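Local coordinates for phiAB6 tailspike (Unidentified phage, PDB 5JS4), which forms a trimeric beta-helical phage tailspike that fragments the exopolysaccharide of Acinetobacter baumannii, probably to bring the phage to the cell surface, at residues A[694-699]-A[711-716]; A[654-659]-A[671-676]; A[249-254]-A[261-266]; A[257-262]-A[282-287]; A[478-483]-A[515-520]. All blocks are in the same frame, centred on the assembly; numbering follows the deposited sequence.

Contact 1 of 5, residues A[694-699]-A[711-716]; sequences FKVFWR and FTVAFT
Phe-711 opens the second strand by taking the edge of Trp-698 on its face. The indole NE1 stands over the centre of the phenyl ring, 3.5 Å from Phe-711 CE1, and the planes are 69° apart, an edge-to-face pair. The five-membered ring of Trp-698 meets the phenyl, while Trp-698 CZ2 runs on past Phe-711 CD2 at 3.8 Å. In Phe-711, CG lies between the backbone N and the carbonyl carbon (chi1 68°), which presents the ring's face to Trp-698. Val-696 CG1 also reaches Phe-711, at CE2. Two residues on, Val-713 points across too, and its CG1 meets Val-696 CG2 at 4.3 Å, with CG2 close to Phe-694 CZ. Phe-715 then closes the row. It offers a face to Phe-694, whose CE1 comes down toward the rim, 3.8 Å from Phe-715 CG; the ring planes are 77° apart, a second edge-to-face pair in which strand 711-715 again gives the face. The strand axes come no closer than 10.5 Å, so side chains alone bridge the gap, as between the two sheets of a beta-sandwich. Strand 708-715 lies between strands 602-615 and 654-661 in one antiparallel sheet, while strand 690-699 pairs with 636-641 and 672-678 in the other; Tyr-637 and Trp-627 add further edge-to-face rings to Phe-711 and Phe-715.

Contact 2 of 5, residues A[654-659]-A[671-676]; sequences IVVGSP and ATHGIQ
Val-656 sets its CB squarely over the imidazole of His-673, 3.7 Å from the ring centroid and only 10° off the normal, a CH-pi contact. The valine and the histidine reach for each other across the gap. With chi1 at 54°, His-673 holds CG between its backbone N and carbonyl carbon, and the ring stands up from the strand with one face turned to the valine. Val-656 has CG1 anti to the backbone N (chi1 171°); this branch leans over His-673 CG and CD2, leaving CG2 to meet Ile-675 CG2 at 4.1 Å. The facing segments belong to two different antiparallel sheets of the C-terminal region, and the strand axes, 8.8 Å apart at their closest, are spanned by side chains in the manner of a beta-sandwich. Ile-675 folds its CG1 branch up in the same sense as the histidine, and its CD1 touches Ile-654 CD1 at 3.8 Å as well as the CG2 branch of that residue. At the far end Pro-659 puts CG 4.3 Å from Ala-671 CB. The same proline CG lies 4.0 Å from Ala-671 N, a buried amide that has no polar partner in the model. Neighbouring subunits close in here: Ser-658 of the second packs on Val-656, and His-673 of the third on Pro-659.

Contact 3 of 5, residues A[249-254]-A[261-266]; sequences FGAKGD and AAFQAY
Phe-249 lies like a lid along the helix, one face of its ring pressed on the backbone at Tyr-266. CA of that residue sits 3.7 Å below the ring centroid, 9° off the normal, so its C-H points into the pi cloud. The ring settles in a shallow trough: the methyl of Ala-265 forms one wall, with CB 3.9 Å from Phe-249 CD2, and the Tyr-266 ring forms another, its CD2 3.6 Å from Phe-249 CE1. The two aromatic planes are 71° apart. Tyr-266 keeps CG anti to its own backbone N (chi1 -179°), which carries its ring off to the side and leaves room for the phenylalanine over CA. One turn earlier, Ala-262 is the bump. Its methyl pushes into the bend of the chain at 249-251, 3.3 Å from Phe-249 O and 3.5 Å from Ala-251 N, and it also meets the Ala-251 methyl. Gly-250, with a positive phi, makes that bend possible. Behind Ala-251 the ring of Phe-263 stands at a longer reach. Tyr-232 of the third subunit adds an edge-to-face partner to Phe-249, while Tyr-266 OH bonds to Asn-275 O. A short helix held by a preceding loop ahead of the first coils is consistent with the capped N-terminal end of a pectate lyase-like beta-helix.

Contact 4 of 5, residues A[257-262]-A[282-287]; sequences TDDSAA and GRYILK
The carboxylate of Asp-258 is gripped on both faces: the backbone N-H of Ser-260 comes to OD1 from one side of the plane and that of Lys-287 from the other. Lys-287 N lies 2.9 Å from Asp-258 OD1, and both donors stand about 60° out of the plane. Ser-260 OG donates to Asp-258 OD2 on the syn side, somewhat out of the plane. The Ser-260 N bond to OD1 makes an Asx turn just where the chain bends into helix 260-268. The Asp-258 side chain reaches over because CG is anti to the backbone N (chi1 179°), and the Lys-287 chain passes at a slant, with CB 3.7 Å from Asp-258 CG. The Asp-259 carboxylate is turned 59° from the Tyr-284 ring, and its OD2 comes 3.3 Å from Tyr-284 CD2. The main chain adds a bond of its own, Asp-259 N to Ile-285 O at 2.8 Å and nearly straight. Leu-286 packs CD2 on Ser-260 CA at 3.6 Å. A water lies 2.8 Å from both Thr-257 O and Asp-259 OD2 and accepts from Ile-285 N at 3.1 Å. Asp-259 has further partners in the amides of Lys-252 and Gly-253, and Tyr-284 OH in Asp-247. With two amides and a hydroxyl on Asp-258, and two amides on Asp-259, both carboxylates probably stay ionised. Asp-258 ties the helix start to Lys-287 at the end of strand 282-286, an early strand of the beta-helix; Asp-259 holds Ile-285 O through its main-chain N and the preceding loop through its carboxylate.

Contact 5 of 5, residues A[478-483]-A[515-520]; sequences LEVTGA and NNYGGV
Tyr-517 has CG anti to its carbonyl carbon, beside the backbone N (chi1 -80°), which sends its hydroxyl to strand 478-480; chi2 of 36° only sets the tilt of the ring, bringing the CE2 edge to Leu-478 O. There OH takes the backbone N-H of Val-480 at 2.9 Å, and the N-H...O angle of 178° makes the bond almost perfectly straight. Leu-478 O lies near the ring plane, 3.3 Å from Tyr-517 CE2. Val-480 has CG1 anti to its backbone N, leaving CG2 to slide past the ring, 3.9 Å from Tyr-517 CE2. Leu-478 CG adds a looser touch to the same ring carbon at 4.3 Å. Farther along, Asn-515 bends its side chain round to bring OD1 3.3 Å from Ala-483 CA; this oxygen accepts from Asn-484 N. Strand 478-480 is the last of a parallel sheet of eight running along the beta-helix, with 451-453 as its neighbour, so Tyr-517 meets the outermost strand where no further parallel strand of this sheet follows in the chain. Its hydroxyl seems to take the place that a carbonyl of a next strand would fill. One straight bond, set among apolar carbons of Leu-478 and Val-480, thus satisfies a backbone N-H at the edge of the stack.

Contacts 1 and 2 form one buried assembly, their centres 5 Å apart: strands 708-715 and 654-661 are neighbours in one sheet and 690-699 and 672-678 in the other, so both bridge the same two sheets by apolar and aromatic side chains. Contacts 3 and 4 share helix 260-268 at the opposite end of the chain, their centres just over 100 Å from those of the first pair. Contact 3 is partly buried and works by ring and methyl packing, whereas buried contact 4 relies on carboxylates, amides and water. Contact 5, near the centre of the chain, is partly exposed; its chemistry is mixed, one tyrosine-to-backbone bond among apolar carbons.

Contact 1 of 5, residues A[694-699]-A[711-716]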
# COMPACT_ATOMS: atom_id res chain seq x y z
N PHE A 694 9.57 56.03 -21.12
CA PHE A 694 10.65 57.00 -21.13
C PHE A 694 11.10 57.31 -22.55
O PHE A 694 10.88 56.50 -23.47
CB PHE A 694 11.84 56.54 -20.26
CG PHE A 694 12.43 55.21 -20.65
CD1 PHE A 694 11.89 54.02 -20.18
CD2 PHE A 694 13.56 55.14 -21.46
CE1 PHE A 694 12.44 52.80 -20.52
CE2 PHE A 694 14.12 53.92 -21.81
CZ PHE A 694 13.55 52.75 -21.34
N LYS A 695 11.69 58.49 -22.72
CA LYS A 695 12.28 58.91 -23.98
C LYS A 695 13.78 58.70 -23.93
O LYS A 695 14.40 58.85 -22.88
CB LYS A 695 12.00 60.39 -24.25
CG LYS A 695 10.53 60.72 -24.43
CD LYS A 695 10.35 62.15 -24.93
CE LYS A 695 8.89 62.53 -25.06
NZ LYS A 695 8.73 63.93 -25.56
N VAL A 696 14.34 58.34 -25.08
CA VAL A 696 15.78 58.25 -25.27
C VAL A 696 16.18 59.31 -26.29
O VAL A 696 15.58 59.39 -27.37
CB VAL A 696 16.20 56.86 -25.79
CG1 VAL A 696 17.72 56.78 -25.94
CG2 VAL A 696 15.69 55.77 -24.87
N PHE A 697 17.17 60.12 -25.94
CA PHE A 697 17.71 61.17 -26.79
C PHE A 697 19.12 60.76 -27.20
O PHE A 697 19.92 60.41 -26.34
CB PHE A 697 17.81 62.50 -26.03
CG PHE A 697 16.48 63.09 -25.62
CD1 PHE A 697 15.73 62.51 -24.61
CD2 PHE A 697 16.01 64.24 -26.23
CE1 PHE A 697 14.51 63.06 -24.23
CE2 PHE A 697 14.80 64.80 -25.84
CZ PHE A 697 14.05 64.20 -24.85
N TRP A 698 19.40 60.80 -28.50
CA TRP A 698 20.72 60.43 -29.03
C TRP A 698 21.40 61.62 -29.68
O TRP A 698 20.79 62.33 -30.49
CB TRP A 698 20.57 59.35 -30.09
CG TRP A 698 20.21 57.99 -29.58
CD1 TRP A 698 18.99 57.38 -29.66
CD2 TRP A 698 21.09 57.06 -28.95
NE1 TRP A 698 19.06 56.12 -29.12
CE2 TRP A 698 20.33 55.90 -28.67
CE3 TRP A 698 22.44 57.09 -28.60
CZ2 TRP A 698 20.89 54.78 -28.05
CZ3 TRP A 698 22.99 55.97 -27.98
CH2 TRP A 698 22.22 54.84 -27.71
N ARG A 699 22.68 61.83 -29.36
CA ARG A 699 23.45 62.93 -29.92
C ARG A 699 24.84 62.50 -30.38
O ARG A 699 25.42 61.57 -29.82
CB ARG A 699 23.57 64.07 -28.90
CG ARG A 699 22.23 64.69 -28.53
CD ARG A 699 22.36 65.79 -27.49
NE ARG A 699 21.05 66.28 -27.07
CZ ARG A 699 20.27 65.71 -26.15
NH1 ARG A 699 20.65 64.60 -25.53
NH2 ARG A 699 19.10 66.25 -25.85
N PHE A 711 18.85 50.31 -32.03
CA PHE A 711 19.41 50.31 -30.69
C PHE A 711 18.51 49.56 -29.72
O PHE A 711 17.31 49.42 -29.93
CB PHE A 711 19.68 51.74 -30.18
CG PHE A 711 18.43 52.55 -29.92
CD1 PHE A 711 17.85 53.29 -30.93
CD2 PHE A 711 17.86 52.59 -28.65
CE1 PHE A 711 16.71 54.04 -30.70
CE2 PHE A 711 16.72 53.35 -28.41
CZ PHE A 711 16.14 54.07 -29.44
N THR A 712 19.13 49.09 -28.64
CA THR A 712 18.48 48.30 -27.61
C THR A 712 18.27 49.16 -26.36
O THR A 712 19.06 50.06 -26.08
CB THR A 712 19.38 47.11 -27.24
OG1 THR A 712 19.51 46.25 -28.39
CG2 THR A 712 18.84 46.31 -26.06
N VAL A 713 17.20 48.87 -25.63
CA VAL A 713 17.04 49.33 -24.26
C VAL A 713 16.75 48.13 -23.35
O VAL A 713 16.19 47.12 -23.79
CB VAL A 713 15.93 50.40 -24.10
CG1 VAL A 713 16.15 51.54 -25.07
CG2 VAL A 713 14.54 49.81 -24.27
N ALA A 714 17.13 48.26 -22.09
CA ALA A 714 16.80 47.28 -21.07
C ALA A 714 16.26 48.04 -19.88
O ALA A 714 16.83 49.04 -19.47
CB ALA A 714 18.02 46.47 -20.67
N PHE A 715 15.13 47.59 -19.34
CA PHE A 715 14.54 48.27 -18.19
C PHE A 715 13.72 47.33 -17.34
O PHE A 715 13.33 46.23 -17.77
CB PHE A 715 13.70 49.48 -18.64
CG PHE A 715 12.46 49.13 -19.43
CD1 PHE A 715 12.54 48.78 -20.77
CD2 PHE A 715 11.20 49.20 -18.83
CE1 PHE A 715 11.40 48.48 -21.50
CE2 PHE A 715 10.06 48.90 -19.56
CZ PHE A 715 10.16 48.54 -20.89
N THR A 716 13.48 47.75 -16.10
CA THR A 716 12.63 47.02 -15.18
C THR A 716 11.42 47.87 -14.81
O THR A 716 11.49 49.10 -14.84
CB THR A 716 13.38 46.61 -13.90
OG1 THR A 716 13.74 47.78 -13.15
CG2 THR A 716 14.62 45.81 -14.23

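Contact 2 of 5, residues A[654-659]-A[671-676]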
# COMPACT_ATOMS: atom_id res chain seq x y z
N ILE A 654 16.98 51.58 -15.59
CA ILE A 654 17.01 51.81 -17.04
C ILE A 654 18.43 51.78 -17.57
O ILE A 654 19.31 52.50 -17.09
CB ILE A 654 16.37 53.15 -17.45
CG1 ILE A 654 14.91 53.19 -17.00
CG2 ILE A 654 16.48 53.36 -18.96
CD1 ILE A 654 14.24 54.54 -17.17
N VAL A 655 18.64 50.94 -18.58
CA VAL A 655 19.91 50.85 -19.27
C VAL A 655 19.62 50.99 -20.76
O VAL A 655 18.75 50.30 -21.29
CB VAL A 655 20.59 49.49 -19.00
CG1 VAL A 655 21.85 49.34 -19.84
CG2 VAL A 655 20.91 49.36 -17.51
N VAL A 656 20.33 51.89 -21.42
CA VAL A 656 20.24 52.00 -22.87
C VAL A 656 21.45 51.31 -23.48
O VAL A 656 22.58 51.43 -22.99
CB VAL A 656 20.11 53.47 -23.33
CG1 VAL A 656 20.23 53.61 -24.84
CG2 VAL A 656 18.77 54.03 -22.87
N GLY A 657 21.20 50.57 -24.55
CA GLY A 657 22.22 49.78 -25.22
C GLY A 657 22.96 50.54 -26.30
O GLY A 657 23.02 51.77 -26.30
N SER A 658 23.51 49.78 -27.22
CA SER A 658 24.52 50.25 -28.16
C SER A 658 23.89 50.66 -29.49
O SER A 658 23.08 49.91 -30.02
CB SER A 658 25.47 49.09 -28.41
OG SER A 658 25.89 48.55 -27.18
N PRO A 659 24.27 51.83 -30.04
CA PRO A 659 23.64 52.23 -31.31
C PRO A 659 24.36 51.69 -32.55
O PRO A 659 25.59 51.70 -32.62
CB PRO A 659 23.75 53.75 -31.27
CG PRO A 659 25.02 53.99 -30.53
CD PRO A 659 25.11 52.91 -29.50
N ALA A 671 27.29 57.32 -30.54
CA ALA A 671 26.40 58.39 -30.11
C ALA A 671 26.23 58.32 -28.61
O ALA A 671 26.46 57.28 -27.99
CB ALA A 671 25.06 58.27 -30.81
N THR A 672 25.79 59.43 -28.03
CA THR A 672 25.65 59.58 -26.59
C THR A 672 24.18 59.75 -26.27
O THR A 672 23.49 60.53 -26.93
CB THR A 672 26.43 60.81 -26.11
OG1 THR A 672 27.82 60.63 -26.41
CG2 THR A 672 26.25 61.04 -24.60
N HIS A 673 23.69 59.03 -25.26
CA HIS A 673 22.27 59.08 -24.89
C HIS A 673 22.01 59.75 -23.55
O HIS A 673 22.86 59.79 -22.66
CB HIS A 673 21.63 57.69 -24.88
CG HIS A 673 22.35 56.68 -24.04
ND1 HIS A 673 22.14 56.53 -22.69
CD2 HIS A 673 23.28 55.75 -24.38
CE1 HIS A 673 22.91 55.57 -22.22
NE2 HIS A 673 23.62 55.08 -23.23
N GLY A 674 20.81 60.29 -23.43
CA GLY A 674 20.22 60.69 -22.16
C GLY A 674 18.77 60.27 -22.20
O GLY A 674 18.24 59.96 -23.27
N ILE A 675 18.12 60.24 -21.04
CA ILE A 675 16.71 59.87 -20.98
C ILE A 675 15.85 60.92 -20.31
O ILE A 675 16.34 61.85 -19.66
CB ILE A 675 16.50 58.49 -20.32
CG1 ILE A 675 17.17 58.42 -18.95
CG2 ILE A 675 17.02 57.37 -21.23
CD1 ILE A 675 16.66 57.28 -18.09
N GLN A 676 14.54 60.77 -20.52
CA GLN A 676 13.53 61.59 -19.86
C GLN A 676 12.31 60.70 -19.64
O GLN A 676 11.90 59.98 -20.55
CB GLN A 676 13.15 62.77 -20.74
CG GLN A 676 12.12 63.71 -20.13
CD GLN A 676 11.78 64.83 -21.08
OE1 GLN A 676 11.08 64.61 -22.06
NE2 GLN A 676 12.29 66.02 -20.81

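Contact 3 of 5, residues A[249-254]-A[261-266]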
# COMPACT_ATOMS: atom_id res chain seq x y z
N PHE A 249 -22.46 -40.01 2.98
CA PHE A 249 -23.25 -40.39 1.81
C PHE A 249 -22.56 -41.43 0.94
O PHE A 249 -22.92 -41.62 -0.22
CB PHE A 249 -23.59 -39.12 1.03
CG PHE A 249 -24.45 -38.17 1.81
CD1 PHE A 249 -23.87 -37.24 2.66
CD2 PHE A 249 -25.83 -38.25 1.74
CE1 PHE A 249 -24.66 -36.38 3.41
CE2 PHE A 249 -26.62 -37.40 2.49
CZ PHE A 249 -26.04 -36.47 3.33
N GLY A 250 -21.58 -42.12 1.52
CA GLY A 250 -20.95 -43.27 0.88
C GLY A 250 -19.70 -42.99 0.07
O GLY A 250 -19.24 -43.87 -0.66
N ALA A 251 -19.13 -41.79 0.19
CA ALA A 251 -17.87 -41.48 -0.48
C ALA A 251 -16.76 -42.33 0.12
O ALA A 251 -16.66 -42.47 1.33
CB ALA A 251 -17.54 -40.00 -0.34
N LYS A 252 -15.92 -42.90 -0.74
CA LYS A 252 -14.84 -43.78 -0.30
C LYS A 252 -13.50 -43.06 -0.13
O LYS A 252 -12.72 -43.42 0.75
CB LYS A 252 -14.67 -44.94 -1.28
CG LYS A 252 -15.96 -45.72 -1.55
CD LYS A 252 -16.55 -46.31 -0.28
CE LYS A 252 -17.77 -47.17 -0.59
NZ LYS A 252 -18.37 -47.74 0.64
N GLY A 253 -13.24 -42.05 -0.95
CA GLY A 253 -11.97 -41.31 -0.89
C GLY A 253 -10.78 -42.24 -0.94
O GLY A 253 -9.83 -42.09 -0.17
N ASP A 254 -10.83 -43.22 -1.84
CA ASP A 254 -9.85 -44.31 -1.88
C ASP A 254 -8.93 -44.25 -3.11
O ASP A 254 -8.19 -45.19 -3.37
CB ASP A 254 -10.57 -45.67 -1.81
CG ASP A 254 -11.51 -45.92 -2.99
OD1 ASP A 254 -11.53 -45.11 -3.95
OD2 ASP A 254 -12.24 -46.93 -2.96
N ALA A 261 -21.53 -39.57 -7.19
CA ALA A 261 -22.90 -39.78 -6.73
C ALA A 261 -23.05 -39.43 -5.24
O ALA A 261 -24.04 -38.84 -4.84
CB ALA A 261 -23.34 -41.21 -6.99
N ALA A 262 -22.05 -39.80 -4.44
CA ALA A 262 -22.04 -39.48 -3.01
C ALA A 262 -21.98 -37.97 -2.78
O ALA A 262 -22.69 -37.43 -1.93
CB ALA A 262 -20.87 -40.16 -2.32
N PHE A 263 -21.13 -37.29 -3.55
CA PHE A 263 -21.03 -35.82 -3.49
C PHE A 263 -22.37 -35.19 -3.85
O PHE A 263 -22.82 -34.26 -3.18
CB PHE A 263 -19.93 -35.30 -4.43
CG PHE A 263 -18.55 -35.32 -3.83
CD1 PHE A 263 -17.97 -36.51 -3.40
CD2 PHE A 263 -17.80 -34.15 -3.73
CE1 PHE A 263 -16.69 -36.53 -2.87
CE2 PHE A 263 -16.52 -34.16 -3.20
CZ PHE A 263 -15.97 -35.35 -2.77
N GLN A 264 -23.01 -35.69 -4.90
CA GLN A 264 -24.31 -35.16 -5.31
C GLN A 264 -25.39 -35.41 -4.25
O GLN A 264 -26.21 -34.53 -3.98
CB GLN A 264 -24.75 -35.73 -6.65
CG GLN A 264 -25.88 -34.93 -7.30
CD GLN A 264 -25.47 -33.49 -7.54
OE1 GLN A 264 -24.56 -33.23 -8.32
NE2 GLN A 264 -26.13 -32.55 -6.86
N ALA A 265 -25.37 -36.60 -3.66
CA ALA A 265 -26.31 -36.94 -2.59
C ALA A 265 -26.17 -35.99 -1.41
O ALA A 265 -27.16 -35.55 -0.83
CB ALA A 265 -26.11 -38.38 -2.14
N TYR A 266 -24.93 -35.66 -1.06
CA TYR A 266 -24.66 -34.69 -0.01
C TYR A 266 -25.34 -33.35 -0.32
O TYR A 266 -26.01 -32.78 0.53
CB TYR A 266 -23.15 -34.47 0.14
CG TYR A 266 -22.78 -33.49 1.22
CD1 TYR A 266 -22.96 -32.12 1.04
CD2 TYR A 266 -22.26 -33.93 2.43
CE1 TYR A 266 -22.64 -31.22 2.03
CE2 TYR A 266 -21.93 -33.03 3.43
CZ TYR A 266 -22.12 -31.68 3.22
OH TYR A 266 -21.79 -30.78 4.20

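Contact 4 of 5, residues A[257-262]-A[282-287]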
# COMPACT_ATOMS: atom_id res chain seq x y z
N THR A 257 -12.43 -45.37 -6.52
CA THR A 257 -13.88 -45.36 -6.65
C THR A 257 -14.43 -43.97 -6.99
O THR A 257 -14.05 -42.99 -6.37
CB THR A 257 -14.55 -45.83 -5.34
OG1 THR A 257 -13.97 -47.07 -4.92
CG2 THR A 257 -16.06 -46.01 -5.52
N ASP A 258 -15.32 -43.91 -7.98
CA ASP A 258 -16.00 -42.66 -8.31
C ASP A 258 -16.95 -42.27 -7.19
O ASP A 258 -17.90 -43.00 -6.89
CB ASP A 258 -16.78 -42.79 -9.63
CG ASP A 258 -17.53 -41.51 -10.02
OD1 ASP A 258 -17.12 -40.41 -9.58
OD2 ASP A 258 -18.52 -41.61 -10.76
N ASP A 259 -16.69 -41.12 -6.56
CA ASP A 259 -17.52 -40.63 -5.46
C ASP A 259 -18.53 -39.56 -5.89
O ASP A 259 -19.20 -38.97 -5.05
CB ASP A 259 -16.63 -40.06 -4.35
CG ASP A 259 -15.86 -41.14 -3.60
OD1 ASP A 259 -16.35 -42.29 -3.50
OD2 ASP A 259 -14.77 -40.83 -3.08
N SER A 260 -18.67 -39.33 -7.20
CA SER A 260 -19.53 -38.24 -7.68
C SER A 260 -20.98 -38.35 -7.19
O SER A 260 -21.58 -37.35 -6.81
CB SER A 260 -19.48 -38.13 -9.21
OG SER A 260 -19.94 -39.31 -9.83
N ALA A 261 -21.53 -39.57 -7.19
CA ALA A 261 -22.90 -39.78 -6.73
C ALA A 261 -23.05 -39.43 -5.24
O ALA A 261 -24.04 -38.84 -4.84
CB ALA A 261 -23.34 -41.21 -6.99
N ALA A 262 -22.05 -39.80 -4.44
CA ALA A 262 -22.04 -39.48 -3.01
C ALA A 262 -21.98 -37.97 -2.78
O ALA A 262 -22.69 -37.43 -1.93
CB ALA A 262 -20.87 -40.16 -2.32
N GLY A 282 -8.67 -38.71 2.64
CA GLY A 282 -9.17 -39.30 1.41
C GLY A 282 -8.76 -38.59 0.14
O GLY A 282 -8.70 -37.36 0.09
N ARG A 283 -8.49 -39.39 -0.88
CA ARG A 283 -8.28 -38.92 -2.23
C ARG A 283 -9.56 -39.23 -2.99
O ARG A 283 -9.79 -40.37 -3.40
CB ARG A 283 -7.07 -39.62 -2.84
CG ARG A 283 -6.72 -39.16 -4.24
CD ARG A 283 -5.29 -39.56 -4.59
NE ARG A 283 -4.89 -39.06 -5.90
CZ ARG A 283 -3.64 -39.03 -6.35
NH1 ARG A 283 -2.63 -39.48 -5.60
NH2 ARG A 283 -3.39 -38.56 -7.57
N TYR A 284 -10.42 -38.22 -3.12
CA TYR A 284 -11.78 -38.41 -3.62
C TYR A 284 -11.84 -38.28 -5.13
O TYR A 284 -11.67 -37.19 -5.68
CB TYR A 284 -12.73 -37.40 -2.96
CG TYR A 284 -12.92 -37.61 -1.47
CD1 TYR A 284 -12.08 -36.99 -0.54
CD2 TYR A 284 -13.95 -38.41 -0.98
CE1 TYR A 284 -12.26 -37.16 0.82
CE2 TYR A 284 -14.13 -38.59 0.38
CZ TYR A 284 -13.29 -37.97 1.28
OH TYR A 284 -13.48 -38.15 2.63
N ILE A 285 -12.09 -39.41 -5.81
CA ILE A 285 -12.18 -39.43 -7.26
C ILE A 285 -13.56 -38.96 -7.72
O ILE A 285 -14.58 -39.41 -7.19
CB ILE A 285 -11.92 -40.84 -7.83
CG1 ILE A 285 -10.58 -41.41 -7.34
CG2 ILE A 285 -11.97 -40.83 -9.36
CD1 ILE A 285 -9.37 -40.53 -7.61
N LEU A 286 -13.58 -38.06 -8.70
CA LEU A 286 -14.81 -37.62 -9.34
C LEU A 286 -14.72 -37.86 -10.84
O LEU A 286 -13.82 -37.33 -11.49
CB LEU A 286 -15.05 -36.13 -9.08
CG LEU A 286 -15.27 -35.73 -7.62
CD1 LEU A 286 -15.32 -34.22 -7.49
CD2 LEU A 286 -16.55 -36.35 -7.06
N LYS A 287 -15.64 -38.67 -11.37
CA LYS A 287 -15.69 -38.96 -12.81
C LYS A 287 -16.88 -38.30 -13.50
O LYS A 287 -17.04 -38.40 -14.72
CB LYS A 287 -15.74 -40.47 -13.04
CG LYS A 287 -14.56 -41.22 -12.44
CD LYS A 287 -14.55 -42.68 -12.87
CE LYS A 287 -13.41 -43.43 -12.19
NZ LYS A 287 -13.36 -44.86 -12.60
O HOH W 1 -12.53 -42.06 -4.21

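Contact 5 of 5, residues A[478-483]-A[515-520]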
# COMPACT_ATOMS: atom_id res chain seq x y z
N LEU A 478 1.01 -7.36 -16.80
CA LEU A 478 -0.36 -6.87 -16.92
C LEU A 478 -0.59 -6.49 -18.37
O LEU A 478 0.14 -5.67 -18.94
CB LEU A 478 -0.59 -5.66 -16.01
CG LEU A 478 -1.97 -5.00 -16.06
CD1 LEU A 478 -3.06 -5.93 -15.54
CD2 LEU A 478 -1.96 -3.71 -15.25
N GLU A 479 -1.63 -7.08 -18.95
CA GLU A 479 -1.94 -6.96 -20.37
C GLU A 479 -3.37 -6.42 -20.49
O GLU A 479 -4.33 -7.12 -20.20
CB GLU A 479 -1.82 -8.36 -20.98
CG GLU A 479 -2.16 -8.51 -22.45
CD GLU A 479 -1.94 -9.93 -22.95
OE1 GLU A 479 -2.31 -10.22 -24.10
OE2 GLU A 479 -1.40 -10.77 -22.19
N VAL A 480 -3.49 -5.15 -20.88
CA VAL A 480 -4.80 -4.51 -21.05
C VAL A 480 -5.00 -4.22 -22.53
O VAL A 480 -4.22 -3.49 -23.13
CB VAL A 480 -4.91 -3.22 -20.22
CG1 VAL A 480 -6.34 -2.67 -20.26
CG2 VAL A 480 -4.49 -3.47 -18.77
N THR A 481 -6.04 -4.80 -23.12
CA THR A 481 -6.18 -4.83 -24.58
C THR A 481 -6.92 -3.63 -25.17
O THR A 481 -6.70 -3.28 -26.33
CB THR A 481 -6.88 -6.12 -25.05
OG1 THR A 481 -8.23 -6.14 -24.59
CG2 THR A 481 -6.14 -7.36 -24.54
N GLY A 482 -7.80 -3.00 -24.39
CA GLY A 482 -8.60 -1.88 -24.88
C GLY A 482 -7.80 -0.59 -25.03
O GLY A 482 -6.93 -0.30 -24.20
N ALA A 483 -8.09 0.18 -26.07
CA ALA A 483 -7.42 1.45 -26.31
C ALA A 483 -7.78 2.45 -25.21
O ALA A 483 -8.96 2.67 -24.94
CB ALA A 483 -7.79 2.01 -27.68
N ASN A 515 -2.62 5.71 -25.16
CA ASN A 515 -2.52 4.30 -24.76
C ASN A 515 -1.45 4.01 -23.71
O ASN A 515 -0.89 2.92 -23.67
CB ASN A 515 -2.31 3.38 -25.98
CG ASN A 515 -3.57 3.21 -26.80
OD1 ASN A 515 -4.68 3.22 -26.27
ND2 ASN A 515 -3.40 3.02 -28.11
N ASN A 516 -1.15 4.98 -22.84
CA ASN A 516 -0.36 4.69 -21.65
C ASN A 516 -1.19 3.84 -20.71
O ASN A 516 -2.42 3.91 -20.71
CB ASN A 516 0.05 5.96 -20.92
CG ASN A 516 0.93 6.86 -21.75
OD1 ASN A 516 2.03 6.47 -22.16
ND2 ASN A 516 0.46 8.07 -22.01
N TYR A 517 -0.51 3.02 -19.91
CA TYR A 517 -1.16 2.37 -18.78
C TYR A 517 -1.27 3.43 -17.69
O TYR A 517 -0.31 3.70 -16.97
CB TYR A 517 -0.37 1.14 -18.31
CG TYR A 517 -0.59 -0.11 -19.15
CD1 TYR A 517 -0.78 -0.04 -20.53
CD2 TYR A 517 -0.59 -1.37 -18.55
CE1 TYR A 517 -0.97 -1.18 -21.28
CE2 TYR A 517 -0.77 -2.51 -19.30
CZ TYR A 517 -0.96 -2.42 -20.67
OH TYR A 517 -1.14 -3.55 -21.42
N GLY A 518 -2.44 4.05 -17.62
CA GLY A 518 -2.65 5.21 -16.78
C GLY A 518 -2.68 4.90 -15.30
O GLY A 518 -3.34 3.95 -14.86
N GLY A 519 -1.97 5.71 -14.52
CA GLY A 519 -1.98 5.60 -13.08
C GLY A 519 -0.77 6.21 -12.42
O GLY A 519 0.10 6.79 -13.08
N VAL A 520 -0.74 6.08 -11.10
CA VAL A 520 0.42 6.45 -10.31
C VAL A 520 1.26 5.19 -10.13
O VAL A 520 0.71 4.10 -9.95
CB VAL A 520 0.00 7.06 -8.95
CG1 VAL A 520 -0.75 6.07 -8.07
CG2 VAL A 520 1.21 7.62 -8.21